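Local structure of hypothetical UPF0271 protein TTHB195 (Thermus thermophilus, 2DFA) at residues 25-30 against 235-240. The protein probably serves, in complex with PxpB and PxpC, to cleave 5-oxoproline to L-glutamate at the cost of ATP hydrolysis. Numbering follows the deposited sequence.
Sequences FPLVSS and AVREAL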
loop_
_atom_site.group_PDB
_atom_site.type_symbol
_atom_site.label_atom_id
_atom_site.label_comp_id
_atom_site.label_asym_id
_atom_site.label_seq_id
_atom_site.Cartn_x
_atom_site.Cartn_y
_atom_site.Cartn_z
ATOM N N PHE A 25 -15.359 6.090 -23.364
ATOM C CA PHE A 25 -14.723 5.299 -24.418
ATOM C C PHE A 25 -15.356 5.382 -25.804
ATOM O O PHE A 25 -14.649 5.410 -26.810
ATOM C CB PHE A 25 -14.624 3.834 -23.992
ATOM C CG PHE A 25 -13.441 3.540 -23.114
ATOM C CD1 PHE A 25 -13.178 4.324 -21.995
ATOM C CD2 PHE A 25 -12.599 2.471 -23.394
ATOM C CE1 PHE A 25 -12.090 4.044 -21.169
ATOM C CE2 PHE A 25 -11.507 2.183 -22.570
ATOM C CZ PHE A 25 -11.254 2.969 -21.458
ATOM N N PRO A 26 -16.693 5.414 -25.884
ATOM C CA PRO A 26 -17.302 5.495 -27.215
ATOM C C PRO A 26 -17.137 6.867 -27.877
ATOM O O PRO A 26 -17.501 7.051 -29.040
ATOM C CB PRO A 26 -18.763 5.147 -26.942
ATOM C CG PRO A 26 -18.983 5.711 -25.570
ATOM C CD PRO A 26 -17.723 5.292 -24.836
ATOM N N LEU A 27 -16.572 7.820 -27.140
ATOM C CA LEU A 27 -16.383 9.174 -27.652
ATOM C C LEU A 27 -14.941 9.539 -28.013
ATOM O O LEU A 27 -14.710 10.421 -28.843
ATOM C CB LEU A 27 -16.895 10.183 -26.624
ATOM C CG LEU A 27 -18.308 9.976 -26.075
ATOM C CD1 LEU A 27 -18.560 10.960 -24.944
ATOM C CD2 LEU A 27 -19.330 10.151 -27.189
ATOM N N VAL A 28 -13.970 8.873 -27.395
ATOM C CA VAL A 28 -12.567 9.196 -27.653
ATOM C C VAL A 28 -11.872 8.224 -28.591
ATOM O O VAL A 28 -12.363 7.120 -28.823
ATOM C CB VAL A 28 -11.771 9.257 -26.326
ATOM C CG1 VAL A 28 -12.409 10.269 -25.386
ATOM C CG2 VAL A 28 -11.742 7.890 -25.671
ATOM N N SER A 29 -10.731 8.634 -29.135
ATOM C CA SER A 29 -9.975 7.761 -30.021
ATOM C C SER A 29 -8.792 7.128 -29.289
ATOM O O SER A 29 -8.281 6.104 -29.719
ATOM C CB SER A 29 -9.490 8.516 -31.270
ATOM O OG SER A 29 -8.728 9.663 -30.936
ATOM N N SER A 30 -8.361 7.736 -28.183
ATOM C CA SER A 30 -7.254 7.190 -27.395
ATOM C C SER A 30 -7.554 7.367 -25.908
ATOM O O SER A 30 -8.266 8.288 -25.515
ATOM C CB SER A 30 -5.917 7.875 -27.733
ATOM O OG SER A 30 -5.453 7.540 -29.031
ATOM N N ALA A 235 -20.106 16.704 -26.758
ATOM C CA ALA A 235 -20.187 17.974 -27.464
ATOM C C ALA A 235 -18.987 18.190 -28.381
ATOM O O ALA A 235 -19.143 18.594 -29.532
ATOM C CB ALA A 235 -20.293 19.121 -26.460
ATOM N N VAL A 236 -17.791 17.913 -27.871
ATOM C CA VAL A 236 -16.576 18.098 -28.656
ATOM C C VAL A 236 -16.484 17.181 -29.870
ATOM O O VAL A 236 -16.186 17.640 -30.972
ATOM C CB VAL A 236 -15.311 17.900 -27.788
ATOM C CG1 VAL A 236 -14.064 18.018 -28.650
ATOM C CG2 VAL A 236 -15.278 18.937 -26.676
ATOM N N ARG A 237 -16.733 15.890 -29.676
ATOM C CA ARG A 237 -16.654 14.944 -30.784
ATOM C C ARG A 237 -17.658 15.280 -31.883
ATOM O O ARG A 237 -17.332 15.236 -33.070
ATOM C CB ARG A 237 -16.901 13.515 -30.296
ATOM C CG ARG A 237 -16.617 12.464 -31.362
ATOM C CD ARG A 237 -17.046 11.073 -30.920
ATOM N NE ARG A 237 -16.738 10.064 -31.931
ATOM C CZ ARG A 237 -15.510 9.658 -32.236
ATOM N NH1 ARG A 237 -14.463 10.170 -31.604
ATOM N NH2 ARG A 237 -15.327 8.744 -33.178
ATOM N N GLU A 238 -18.879 15.616 -31.483
ATOM C CA GLU A 238 -19.924 15.949 -32.445
ATOM C C GLU A 238 -19.585 17.205 -33.243
ATOM O O GLU A 238 -19.762 17.243 -34.462
ATOM C CB GLU A 238 -21.266 16.118 -31.724
ATOM C CG GLU A 238 -21.767 14.827 -31.084
ATOM C CD GLU A 238 -23.135 14.966 -30.442
ATOM O OE1 GLU A 238 -23.273 15.755 -29.482
ATOM O OE2 GLU A 238 -24.073 14.283 -30.900
ATOM N N ALA A 239 -19.093 18.231 -32.557
ATOM C CA ALA A 239 -18.728 19.472 -33.223
ATOM C C ALA A 239 -17.659 19.196 -34.273
ATOM O O ALA A 239 -17.674 19.776 -35.357
ATOM C CB ALA A 239 -18.215 20.480 -32.203
ATOM N N LEU A 240 -16.737 18.296 -33.947
ATOM C CA LEU A 240 -15.656 17.944 -34.858
ATOM C C LEU A 240 -16.140 17.125 -36.053
ATOM O O LEU A 240 -15.730 17.372 -37.187
ATOM C CB LEU A 240 -14.568 17.166 -34.110
ATOM C CG LEU A 240 -13.802 17.923 -33.019
ATOM C CD1 LEU A 240 -12.803 16.989 -32.347
ATOM C CD2 LEU A 240 -13.082 19.114 -33.631
#
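In this LamB/PxpA-family protein, whose core is a parallel beta-sheet flanked by helices, this contact joins helix 229-241 to the loop that leads from helix 21-24 into strand 30-34, with R237 of the helix laid against L27 of the loop. Their CA atoms, 6.6 Å apart, are the nearest pair across the two segments. One side chain carries most of the join: R237 gives 73 of the 137 Å² buried in all, and L27 most of the rest. R237 gets across because its chain runs straight out from the helix: CG stands anti to the backbone N (chi1 -171°), and the chain stays extended to NE. The aliphatic part then passes alongside the L27 peptide, CD of R237 lying 3.2 Å from O of L27 and 3.8 Å from CA of L27. CB of L27 touches CD of R237 only loosely, at 4.4 Å. Beyond CD the chain bends (chi4 70°), and the guanidinium meets the loop obliquely; O of P26 is 4.2 Å from NE of R237, tilted off the guanidinium plane. NE of R237 also makes a long, weak ion pair with E241, one turn on. OG of S29, by contrast, is hydrogen-bonded to OD2 of D4 and to N of L5, so the loop's end is tied to strand 2-9. L240 packs against V3 and L5 of that strand, placing loop and helix beside the same strand. The polar link between the segments is a weak hydrogen bond from NH1 of R237 to O of L27, 2.8 Å long but bent to 123° at the hydrogen.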